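Local coordinates for protein diaminopropionate ammonia-lyase (Escherichia coli, PDB 4D9N) that catalyses the pyridoxal 5'-phosphate-dependent elimination of both L- and D-2,3-diaminopropionate to pyruvate and ammonia, working as a homodimer, at residues R43-C48 / S68-L73; E111-A116 / L134-V139; A116-G121 / V186-A191; Q204-L209 / G234-G239; A287-G292 / G337-V342. One frame throughout, in Å; residues are numbered along the deposited sequence.

Interaction 1: R43-C48 / S68-L73; sequences RPTPLC and SKRFGL
Thr45 packs its methyl group on the guanidinium of Arg70, and this methyl-over-guanidinium contact makes up much of the junction. CG2 stands 3.4 Å above the guanidinium plane, over its centre, and the two side chains cross at about a right angle. Bends at chi2 (64°) and chi3 (63°) fold the Arg70 chain back and place the group under the methyl. A second apolar contact is made where Pro46 CD meets Lys69 CG at 3.6 Å, the two side chains again at about a right angle.

The segments join the approach to the edge strand 47-49 of the seven-stranded sheet to the loop that follows its neighbour, strand 61-66. In that loop, residues 70 to 73 form a type II' turn, closed by the hydrogen bond from Leu73 N to Arg70 O (3.2 Å).

No direct hydrogen bond crosses the contact. A water bridges instead, donating to Arg43 O at 2.7 Å and accepting a weak bond from Arg70 NH1. Thr45 OG1 and Arg70 NH2 lie 3.4 Å apart at a poor angle, and each turns to an acid: Glu67 accepts from the hydroxyl and forms a salt bridge with NH2, which Glu212 of helix 197-219 also pairs with.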
# COMPACT_ATOMS: atom_id res chain seq x y z
N ARG A 43 25.70 -5.41 1.26
CA ARG A 43 25.39 -4.03 0.90
C ARG A 43 24.64 -3.40 2.07
O ARG A 43 23.73 -4.02 2.63
CB ARG A 43 24.53 -3.99 -0.37
CG ARG A 43 24.24 -2.59 -0.92
CD ARG A 43 23.40 -2.66 -2.19
NE ARG A 43 22.92 -1.34 -2.61
CZ ARG A 43 21.69 -0.88 -2.39
NH1 ARG A 43 20.78 -1.61 -1.74
NH2 ARG A 43 21.36 0.34 -2.82
N PRO A 44 25.03 -2.16 2.46
CA PRO A 44 24.27 -1.48 3.51
C PRO A 44 22.81 -1.36 3.12
O PRO A 44 22.51 -0.98 1.98
CB PRO A 44 24.92 -0.09 3.57
CG PRO A 44 26.29 -0.29 3.03
CD PRO A 44 26.17 -1.37 1.99
N THR A 45 21.91 -1.71 4.03
CA THR A 45 20.47 -1.63 3.76
C THR A 45 20.01 -0.17 3.68
O THR A 45 20.51 0.68 4.42
CB THR A 45 19.63 -2.39 4.80
OG1 THR A 45 19.85 -1.84 6.10
CG2 THR A 45 19.98 -3.88 4.80
N PRO A 46 19.06 0.12 2.77
CA PRO A 46 18.60 1.49 2.57
C PRO A 46 18.13 2.17 3.85
O PRO A 46 17.46 1.55 4.68
CB PRO A 46 17.42 1.33 1.61
CG PRO A 46 17.72 0.08 0.86
CD PRO A 46 18.42 -0.82 1.84
N LEU A 47 18.51 3.43 4.01
CA LEU A 47 17.91 4.30 5.02
C LEU A 47 17.01 5.26 4.26
O LEU A 47 17.48 6.23 3.66
CB LEU A 47 18.97 5.05 5.82
CG LEU A 47 18.45 5.92 6.97
CD1 LEU A 47 17.95 5.05 8.12
CD2 LEU A 47 19.53 6.87 7.45
N CYS A 48 15.71 4.97 4.29
CA CYS A 48 14.74 5.70 3.47
C CYS A 48 14.24 6.95 4.18
O CYS A 48 13.83 6.90 5.34
CB CYS A 48 13.58 4.78 3.09
SG CYS A 48 14.06 3.25 2.26
N SER A 68 14.80 -5.36 5.47
CA SER A 68 14.28 -6.39 4.57
C SER A 68 15.26 -6.63 3.42
O SER A 68 15.17 -7.64 2.73
CB SER A 68 12.90 -5.99 4.03
OG SER A 68 13.01 -4.98 3.05
N LYS A 69 16.20 -5.71 3.25
CA LYS A 69 17.21 -5.81 2.19
C LYS A 69 18.50 -6.49 2.66
O LYS A 69 19.46 -6.58 1.90
CB LYS A 69 17.51 -4.43 1.60
CG LYS A 69 16.30 -3.65 1.12
CD LYS A 69 15.63 -4.30 -0.08
CE LYS A 69 14.48 -3.46 -0.61
NZ LYS A 69 13.71 -4.21 -1.64
N ARG A 70 18.51 -6.96 3.91
CA ARG A 70 19.69 -7.61 4.49
C ARG A 70 19.94 -8.98 3.85
O ARG A 70 19.37 -9.99 4.28
CB ARG A 70 19.54 -7.73 6.02
CG ARG A 70 20.77 -8.26 6.76
CD ARG A 70 21.97 -7.33 6.63
NE ARG A 70 21.72 -6.02 7.23
CZ ARG A 70 22.50 -4.95 7.06
NH1 ARG A 70 23.58 -5.01 6.29
NH2 ARG A 70 22.18 -3.81 7.65
N PHE A 71 20.79 -8.98 2.82
CA PHE A 71 20.99 -10.14 1.94
C PHE A 71 19.64 -10.60 1.38
O PHE A 71 18.84 -9.76 0.96
CB PHE A 71 21.76 -11.26 2.66
CG PHE A 71 23.14 -10.86 3.10
CD1 PHE A 71 23.35 -10.24 4.33
CD2 PHE A 71 24.24 -11.09 2.28
CE1 PHE A 71 24.62 -9.86 4.74
CE2 PHE A 71 25.52 -10.71 2.68
CZ PHE A 71 25.70 -10.10 3.91
N GLY A 72 19.40 -11.91 1.36
CA GLY A 72 18.11 -12.44 0.92
C GLY A 72 17.34 -13.02 2.10
O GLY A 72 16.55 -13.95 1.94
N LEU A 73 17.59 -12.45 3.28
CA LEU A 73 17.04 -12.97 4.53
C LEU A 73 15.72 -12.32 4.94
O LEU A 73 14.98 -12.87 5.75
CB LEU A 73 18.07 -12.83 5.67
CG LEU A 73 19.16 -13.89 5.91
CD1 LEU A 73 18.57 -15.25 6.26
CD2 LEU A 73 20.15 -14.01 4.75
O HOH W 1 23.97 -6.53 3.65

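Interaction 2: E111-A116 / L134-V139; sequences EKMTFA and LGQNAV
Thr114 to Ala116 and Asn137 to Val139 run side by side as parallel strands, their short axes 4.4 Å apart at closest approach and inclined by 23°. They belong to the two strands of a beta-alpha-beta unit whose connecting helix is 122-133, in the smaller, four-stranded parallel sheet. The backbone ladder runs Asn137 N to Met113 O, Phe115 N to Asn137 O (2.8 Å) and Val139 N to Phe115 O, and three CA-H...O contacts lie among these bonds.

At the entry to the ladder the Gln136 side chain takes the place of a backbone acceptor. Its OE1 receives Met113 N at 2.7 Å, the donor nearly on the line of the side-chain carbonyl, while NE2 donates a hydrogen to Leu134 O at 2.7 Å, close to the amide plane. CG stands beside the backbone N (chi1 -53°) and a bend at chi2 (-55°) curls the chain back to make both bonds, and CB and CG pass by Phe115 CE2. A leucine here would probably leave Met113 N and Leu134 O without these partners and free the start of the strand to shift.

Phe115 sits on the face shared with Ala138, where Ile85 and Leu89 of helix 81-92 and Val127 of the connecting helix pack on it. On the other face Thr114 CG2 touches Val139 CG2 at 3.8 Å, and Thr114 OG1 gives a weak bond to Asn137 OD1. Gly135, the C-prime residue of a Schellman motif ending the connecting helix, offers its O to Lys112 NZ at 3.1 Å.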
# COMPACT_ATOMS: atom_id res chain seq x y z
N GLU A 111 35.32 -32.42 12.15
CA GLU A 111 34.32 -32.27 13.21
C GLU A 111 33.29 -31.22 12.82
O GLU A 111 33.63 -30.09 12.47
CB GLU A 111 34.99 -31.89 14.53
CG GLU A 111 36.05 -32.88 15.01
CD GLU A 111 36.79 -32.41 16.25
OE1 GLU A 111 36.84 -31.18 16.50
OE2 GLU A 111 37.34 -33.27 16.97
N LYS A 112 32.01 -31.61 12.87
CA LYS A 112 30.90 -30.71 12.55
C LYS A 112 30.18 -30.28 13.82
O LYS A 112 29.86 -31.11 14.67
CB LYS A 112 29.91 -31.40 11.60
CG LYS A 112 30.50 -31.90 10.29
CD LYS A 112 30.35 -30.89 9.17
CE LYS A 112 30.77 -31.48 7.83
NZ LYS A 112 30.50 -30.57 6.69
N MET A 113 29.93 -28.99 13.94
CA MET A 113 29.12 -28.47 15.04
C MET A 113 27.64 -28.56 14.70
O MET A 113 27.25 -28.46 13.54
CB MET A 113 29.48 -27.02 15.34
CG MET A 113 30.82 -26.81 16.01
SD MET A 113 30.81 -25.32 17.01
CE MET A 113 32.42 -24.65 16.61
N THR A 114 26.82 -28.77 15.73
CA THR A 114 25.37 -28.73 15.58
C THR A 114 24.81 -27.60 16.43
O THR A 114 24.89 -27.63 17.66
CB THR A 114 24.71 -30.07 15.94
OG1 THR A 114 25.31 -31.13 15.17
CG2 THR A 114 23.22 -30.04 15.64
N PHE A 115 24.25 -26.59 15.75
CA PHE A 115 23.67 -25.43 16.42
C PHE A 115 22.18 -25.62 16.64
O PHE A 115 21.42 -25.83 15.69
CB PHE A 115 23.92 -24.16 15.61
CG PHE A 115 25.38 -23.86 15.39
CD1 PHE A 115 26.17 -23.40 16.44
CD2 PHE A 115 25.96 -24.02 14.14
CE1 PHE A 115 27.51 -23.11 16.25
CE2 PHE A 115 27.30 -23.74 13.94
CZ PHE A 115 28.07 -23.29 14.99
N ALA A 116 21.77 -25.55 17.90
CA ALA A 116 20.37 -25.73 18.27
C ALA A 116 19.78 -24.41 18.74
O ALA A 116 20.36 -23.72 19.59
CB ALA A 116 20.24 -26.80 19.34
N LEU A 134 28.59 -22.07 6.52
CA LEU A 134 29.83 -22.50 7.17
C LEU A 134 29.95 -24.02 7.31
O LEU A 134 30.79 -24.52 8.07
CB LEU A 134 30.01 -21.78 8.52
CG LEU A 134 30.12 -20.25 8.43
CD1 LEU A 134 30.00 -19.60 9.81
CD2 LEU A 134 31.40 -19.80 7.74
N GLY A 135 29.12 -24.74 6.56
CA GLY A 135 29.17 -26.20 6.48
C GLY A 135 28.86 -26.93 7.78
O GLY A 135 29.38 -28.01 8.02
N GLN A 136 27.99 -26.33 8.60
CA GLN A 136 27.64 -26.90 9.90
C GLN A 136 26.20 -27.41 9.92
O GLN A 136 25.47 -27.29 8.94
CB GLN A 136 27.87 -25.88 11.02
CG GLN A 136 29.26 -25.25 11.05
CD GLN A 136 30.38 -26.28 11.11
OE1 GLN A 136 30.39 -27.17 11.97
NE2 GLN A 136 31.34 -26.16 10.20
N ASN A 137 25.80 -27.99 11.05
CA ASN A 137 24.44 -28.49 11.25
C ASN A 137 23.59 -27.50 12.03
O ASN A 137 24.08 -26.80 12.92
CB ASN A 137 24.46 -29.84 11.97
CG ASN A 137 25.33 -30.88 11.29
OD1 ASN A 137 26.04 -31.63 11.95
ND2 ASN A 137 25.27 -30.93 9.96
N ALA A 138 22.30 -27.47 11.71
CA ALA A 138 21.34 -26.66 12.45
C ALA A 138 20.06 -27.43 12.76
O ALA A 138 19.46 -28.04 11.87
CB ALA A 138 21.04 -25.37 11.71
N VAL A 139 19.67 -27.40 14.03
CA VAL A 139 18.39 -27.96 14.47
C VAL A 139 17.56 -26.83 15.06
O VAL A 139 17.85 -26.31 16.14
CB VAL A 139 18.57 -29.11 15.50
CG1 VAL A 139 17.22 -29.68 15.90
CG2 VAL A 139 19.46 -30.21 14.92

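Interaction 3: A116-G121 / V186-A191; sequences ATTTDG and VVQDTA. With DSN (D-serine), chain C.
Gln188 clamps its amide onto the backbone of Thr118, at the buried and tightly knit end of this contact. Its OE1 accepts Thr118 N at 2.6 Å in the carbonyl plane and almost straight (174°), and NE2 returns a weak bond to Thr118 O. The bend at chi2 (-56°) turns the amide to the strand, prolonging the pairing after the single parallel bridge of Ala116 with Val186, where Val187 N donates to Ala116 O. Thr117 OG1 lies close to both Val187 O and Gln188 OE1, with His123 NE2 a further partner.

Beyond Thr118 the segments diverge, and D-serine occupies the cleft between them. Thr119 OG1 holds carboxylate atom O of D-serine at 2.6 Å, helped by a longer bond from Asp120 N; the same hydroxyl accepts Gly121 N in an ST turn. From across the cleft Asp189 OD2 accepts from D-serine N at 2.7 Å. Asp120 OD1 receives the ligand hydroxyl, OG, at 2.9 Å.

Asp120 is the inferred proton acceptor for the L-isomer. Ligand O thus takes bonds from Thr119 OG1 and Asp120 N, while the amino and hydroxyl groups bond to Asp189 and Asp120, consistent with a site that orients an amino acid.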
# COMPACT_ATOMS: atom_id res chain seq x y z
N ALA A 116 21.77 -25.55 17.90
CA ALA A 116 20.37 -25.73 18.27
C ALA A 116 19.78 -24.41 18.74
O ALA A 116 20.36 -23.72 19.59
CB ALA A 116 20.24 -26.80 19.34
N THR A 117 18.62 -24.05 18.19
CA THR A 117 17.93 -22.84 18.61
C THR A 117 16.41 -22.90 18.43
O THR A 117 15.89 -23.66 17.60
CB THR A 117 18.51 -21.57 17.94
OG1 THR A 117 18.30 -20.44 18.79
CG2 THR A 117 17.88 -21.31 16.57
N THR A 118 15.71 -22.11 19.24
CA THR A 118 14.27 -21.95 19.16
C THR A 118 13.96 -20.57 18.58
O THR A 118 14.54 -19.57 19.01
CB THR A 118 13.60 -22.08 20.55
OG1 THR A 118 13.94 -23.34 21.12
CG2 THR A 118 12.09 -21.98 20.45
N THR A 119 13.06 -20.53 17.60
CA THR A 119 12.67 -19.28 16.97
C THR A 119 11.19 -19.26 16.62
O THR A 119 10.56 -20.32 16.48
CB THR A 119 13.49 -19.00 15.70
OG1 THR A 119 13.36 -17.63 15.32
CG2 THR A 119 13.04 -19.89 14.53
N ASP A 120 10.64 -18.06 16.49
CA ASP A 120 9.32 -17.89 15.90
C ASP A 120 9.45 -17.32 14.48
O ASP A 120 8.46 -16.94 13.86
CB ASP A 120 8.41 -17.02 16.78
CG ASP A 120 9.02 -15.67 17.12
OD1 ASP A 120 8.64 -15.09 18.16
OD2 ASP A 120 9.89 -15.19 16.36
N GLY A 121 10.69 -17.27 13.98
CA GLY A 121 10.94 -16.80 12.62
C GLY A 121 12.37 -16.46 12.23
O GLY A 121 13.10 -17.31 11.72
N VAL A 186 23.81 -24.65 22.00
CA VAL A 186 22.66 -23.74 22.04
C VAL A 186 23.06 -22.36 21.53
O VAL A 186 24.06 -21.80 21.98
CB VAL A 186 22.07 -23.63 23.46
CG1 VAL A 186 20.88 -22.66 23.49
CG2 VAL A 186 21.64 -24.99 23.99
N VAL A 187 22.30 -21.83 20.58
CA VAL A 187 22.53 -20.48 20.05
C VAL A 187 21.26 -19.62 20.18
O VAL A 187 20.55 -19.40 19.21
CB VAL A 187 23.02 -20.49 18.58
CG1 VAL A 187 23.43 -19.09 18.14
CG2 VAL A 187 24.17 -21.46 18.40
N GLN A 188 20.99 -19.14 21.40
CA GLN A 188 19.83 -18.28 21.63
C GLN A 188 20.20 -16.80 21.62
O GLN A 188 21.28 -16.41 22.06
CB GLN A 188 19.13 -18.63 22.94
CG GLN A 188 18.27 -19.89 22.91
CD GLN A 188 17.21 -19.88 21.82
OE1 GLN A 188 17.00 -20.89 21.16
NE2 GLN A 188 16.54 -18.74 21.62
N ASP A 189 19.26 -15.98 21.14
CA ASP A 189 19.44 -14.53 21.11
C ASP A 189 19.04 -13.86 22.43
O ASP A 189 18.71 -12.67 22.45
CB ASP A 189 18.69 -13.92 19.92
CG ASP A 189 17.20 -14.24 19.91
OD1 ASP A 189 16.78 -15.24 20.54
OD2 ASP A 189 16.43 -13.50 19.26
N THR A 190 19.08 -14.62 23.52
CA THR A 190 18.82 -14.09 24.85
C THR A 190 19.79 -14.66 25.90
O THR A 190 20.37 -15.74 25.70
CB THR A 190 17.35 -14.28 25.29
OG1 THR A 190 17.10 -13.53 26.49
CG2 THR A 190 17.02 -15.75 25.54
N ALA A 191 19.95 -13.95 27.01
CA ALA A 191 20.92 -14.32 28.03
C ALA A 191 20.27 -14.81 29.32
O ALA A 191 19.16 -14.41 29.67
CB ALA A 191 21.86 -13.16 28.32
N DSN C . 13.83 -13.08 18.76
CA DSN C . 12.60 -13.77 18.30
C DSN C . 12.92 -14.66 17.11
O DSN C . 13.00 -15.89 17.20
OXT DSN C . 13.12 -14.18 16.00
CB DSN C . 12.01 -14.55 19.48
OG DSN C . 10.76 -13.96 19.87

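Interaction 4: Q204-L209 / G234-G239; sequences QGYATL and GAMAGG
Helix-on-helix apolar packing joins Tyr206 and Leu209 of helix 197-219 to Ala235 and Met236 at the start of helix 235-248, in the buried middle of the chain. The short axes come within 8.3 Å and cross at -70°, and no hydrogen bond passes between the segments.

Tyr206 is the main wedge. With chi1 at -72° its CG lies opposite the backbone carbonyl carbon, and the ring reaches the first turn of the other helix by its CD2-CE2 side. CD2 comes to 3.5 Å from Met236 CA, whereas CE2 touches Ala235 CB at 4.0 Å. Ala235 O lies at the ring edge, near its plane. Phe76 adds an edge-to-face ring contact to the same tyrosine.

Farther along, Leu209 CD1 meets Met236 CE at 4.2 Å, and Ile374 of strand 370-375 packs on both side chains. Where the helices come near each other, Ala207 CB rests 3.8 Å from Gly239 O, and a CB on Gly239 would point toward helix 197-219. Within helix 197-219, Thr208 OG1 bonds Gly205 O at 3.1 Å, sharing that acceptor with Thr208 N at a kink.

Helix 235-248 begins after Gly234, its N-cap residue, and Gly234 N and Met236 N bond the phosphate of the pyridoxal-lysine residue at position 77. The helix N terminus would probably help stabilise that phosphate's charge electrostatically, while Tyr206 and Leu209 pack on the same first turn.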
# COMPACT_ATOMS: atom_id res chain seq x y z
N GLN A 204 26.39 -7.35 19.52
CA GLN A 204 27.47 -6.63 18.87
C GLN A 204 27.31 -6.71 17.35
O GLN A 204 27.52 -5.73 16.64
CB GLN A 204 28.83 -7.18 19.31
CG GLN A 204 29.18 -6.87 20.76
CD GLN A 204 30.45 -7.57 21.23
OE1 GLN A 204 30.86 -8.60 20.68
NE2 GLN A 204 31.07 -7.03 22.26
N GLY A 205 26.91 -7.89 16.86
CA GLY A 205 26.62 -8.11 15.45
C GLY A 205 25.47 -7.26 14.93
O GLY A 205 25.57 -6.68 13.85
N TYR A 206 24.39 -7.19 15.71
CA TYR A 206 23.22 -6.36 15.36
C TYR A 206 23.59 -4.90 15.11
O TYR A 206 23.01 -4.25 14.23
CB TYR A 206 22.16 -6.40 16.46
CG TYR A 206 21.38 -7.69 16.61
CD1 TYR A 206 21.41 -8.69 15.63
CD2 TYR A 206 20.58 -7.90 17.73
CE1 TYR A 206 20.69 -9.86 15.78
CE2 TYR A 206 19.85 -9.06 17.89
CZ TYR A 206 19.90 -10.04 16.91
OH TYR A 206 19.18 -11.19 17.08
N ALA A 207 24.55 -4.40 15.88
CA ALA A 207 24.95 -2.99 15.85
C ALA A 207 25.52 -2.53 14.50
O ALA A 207 25.77 -1.34 14.30
CB ALA A 207 25.92 -2.69 16.98
N THR A 208 25.73 -3.48 13.58
CA THR A 208 26.16 -3.15 12.22
C THR A 208 25.16 -2.22 11.54
O THR A 208 25.55 -1.22 10.94
CB THR A 208 26.38 -4.42 11.37
OG1 THR A 208 27.46 -5.18 11.93
CG2 THR A 208 26.72 -4.08 9.92
N LEU A 209 23.87 -2.55 11.66
CA LEU A 209 22.80 -1.72 11.10
C LEU A 209 22.83 -0.31 11.70
O LEU A 209 22.52 0.66 11.01
CB LEU A 209 21.42 -2.38 11.30
CG LEU A 209 20.75 -2.44 12.68
CD1 LEU A 209 19.92 -1.20 12.96
CD2 LEU A 209 19.87 -3.68 12.79
N GLY A 234 14.92 -7.63 23.99
CA GLY A 234 15.73 -6.42 24.13
C GLY A 234 17.15 -6.56 23.62
O GLY A 234 18.00 -5.71 23.90
N ALA A 235 17.41 -7.62 22.86
CA ALA A 235 18.74 -7.87 22.30
C ALA A 235 19.11 -6.84 21.23
O ALA A 235 20.20 -6.26 21.27
CB ALA A 235 18.84 -9.28 21.74
N MET A 236 18.21 -6.61 20.28
CA MET A 236 18.43 -5.62 19.22
C MET A 236 18.45 -4.20 19.78
O MET A 236 19.36 -3.43 19.49
CB MET A 236 17.39 -5.76 18.10
CG MET A 236 17.52 -4.74 16.98
SD MET A 236 16.57 -3.23 17.28
CE MET A 236 17.09 -2.22 15.90
N ALA A 237 17.44 -3.85 20.58
CA ALA A 237 17.36 -2.52 21.19
C ALA A 237 18.62 -2.20 22.00
O ALA A 237 19.18 -1.11 21.88
CB ALA A 237 16.12 -2.40 22.06
N GLY A 238 19.07 -3.15 22.82
CA GLY A 238 20.29 -3.00 23.61
C GLY A 238 21.51 -2.73 22.76
O GLY A 238 22.23 -1.75 22.98
N GLY A 239 21.75 -3.61 21.78
CA GLY A 239 22.91 -3.50 20.89
C GLY A 239 22.91 -2.23 20.06
O GLY A 239 23.93 -1.54 19.97

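Interaction 5: A287-G292 / G337-V342; sequences AGLACG and GESGAV. With DSN (D-serine), chain C.
Ser339 gives its hydroxyl to the backbone of Ala287, joining the segment 337-342, which leads into helix 338-351, to the loop 287-292 that lines the substrate site of this fold type II pyridoxal phosphate enzyme. Its CB points to the loop and lies 3.4 Å from Ala287 O and 3.8 Å from Leu289 CG. One bond further, OG donates to Ala287 O at 2.7 Å, coming from well above the carbonyl plane (60° out of it). With chi1 at -73° OG stands beside the serine's own backbone N, and there it also reaches Leu289 CG at 3.4 Å.

An alanine in place of Ser339 is likely to leave Ala287 O without this donor and the loop less firmly fixed to segment 337-342. Gly288 suits the approach, since a CB there would crowd Ser339 OG.

On the other side of the loop, Ala290 O is 3.3 Å from the hydroxyl OG of D-serine, and Gly288 N gives a weak bond to Asp120. Cys291, next along, is tied to Cys265 by a disulfide. Past the serine, the apolar part of the contact ends where Leu289 CD1 meets Val342 CG1 at 3.8 Å.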
# COMPACT_ATOMS: atom_id res chain seq x y z
N ALA A 287 4.86 -12.20 15.67
CA ALA A 287 6.08 -12.98 15.47
C ALA A 287 7.33 -12.11 15.46
O ALA A 287 7.49 -11.24 14.61
CB ALA A 287 5.99 -13.80 14.18
N GLY A 288 8.21 -12.35 16.43
CA GLY A 288 9.46 -11.60 16.55
C GLY A 288 9.60 -10.83 17.85
O GLY A 288 10.71 -10.62 18.33
N LEU A 289 8.47 -10.41 18.41
CA LEU A 289 8.48 -9.58 19.62
C LEU A 289 8.00 -10.30 20.88
O LEU A 289 7.69 -9.67 21.89
CB LEU A 289 7.71 -8.27 19.40
CG LEU A 289 8.28 -7.25 18.41
CD1 LEU A 289 7.35 -6.05 18.31
CD2 LEU A 289 9.69 -6.81 18.78
N ALA A 290 7.95 -11.63 20.81
CA ALA A 290 7.66 -12.46 21.98
C ALA A 290 8.81 -12.34 22.97
O ALA A 290 9.97 -12.20 22.57
CB ALA A 290 7.45 -13.91 21.57
N CYS A 291 8.49 -12.40 24.26
CA CYS A 291 9.49 -12.20 25.30
C CYS A 291 9.53 -13.34 26.33
O CYS A 291 10.35 -14.26 26.21
CB CYS A 291 9.28 -10.84 26.00
SG CYS A 291 10.58 -10.44 27.19
N GLY A 292 8.65 -13.28 27.32
CA GLY A 292 8.68 -14.21 28.44
C GLY A 292 9.46 -13.62 29.60
O GLY A 292 8.94 -13.52 30.71
N GLY A 337 7.11 -6.19 7.76
CA GLY A 337 6.32 -7.17 8.52
C GLY A 337 5.79 -6.62 9.83
O GLY A 337 6.12 -5.50 10.23
N GLU A 338 4.98 -7.43 10.51
CA GLU A 338 4.25 -6.98 11.70
C GLU A 338 5.15 -6.41 12.80
O GLU A 338 4.90 -5.31 13.29
CB GLU A 338 3.35 -8.09 12.27
CG GLU A 338 2.26 -7.57 13.21
CD GLU A 338 1.33 -8.64 13.74
OE1 GLU A 338 1.51 -9.84 13.40
OE2 GLU A 338 0.41 -8.30 14.52
N SER A 339 6.20 -7.15 13.14
CA SER A 339 7.16 -6.70 14.15
C SER A 339 8.09 -5.61 13.64
O SER A 339 8.66 -4.85 14.42
CB SER A 339 7.97 -7.89 14.68
OG SER A 339 7.19 -8.72 15.51
N GLY A 340 8.24 -5.52 12.31
CA GLY A 340 9.13 -4.55 11.69
C GLY A 340 8.54 -3.16 11.55
O GLY A 340 9.27 -2.20 11.31
N ALA A 341 7.23 -3.05 11.70
CA ALA A 341 6.52 -1.81 11.40
C ALA A 341 5.96 -1.11 12.64
O ALA A 341 5.52 0.05 12.56
CB ALA A 341 5.41 -2.07 10.40
N VAL A 342 5.99 -1.81 13.77
CA VAL A 342 5.37 -1.33 15.01
C VAL A 342 5.93 0.01 15.51
O VAL A 342 5.19 0.83 16.05
CB VAL A 342 5.39 -2.42 16.12
CG1 VAL A 342 6.78 -2.60 16.71
CG2 VAL A 342 4.37 -2.12 17.22
N DSN C . 13.83 -13.08 18.76
CA DSN C . 12.60 -13.77 18.30
C DSN C . 12.92 -14.66 17.11
O DSN C . 13.00 -15.89 17.20
OXT DSN C . 13.12 -14.18 16.00
CB DSN C . 12.01 -14.55 19.48
OG DSN C . 10.76 -13.96 19.87

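From the N terminus, interaction 1 closes first, a short loop holding helix 51-57 and strand 61-66 at the edge of the larger sheet. Interaction 2 then closes the crossover through helix 122-133, and interaction 3 crosses it: its first segment starts at Ala116, the last residue of 111-116, and runs on before 134-139, so strand 114-118 is bound on two sides. In series after these, interaction 4 ties helix 197-219 to helix 235-248, and interaction 5 ties the loop before helix 296-305 to helix 338-351. Interaction 4 meets interaction 1 where Leu209 packs against Arg70, and interaction 3 through Asp189. Interaction 5 touches interaction 3 at Asp120, and both contact D-serine.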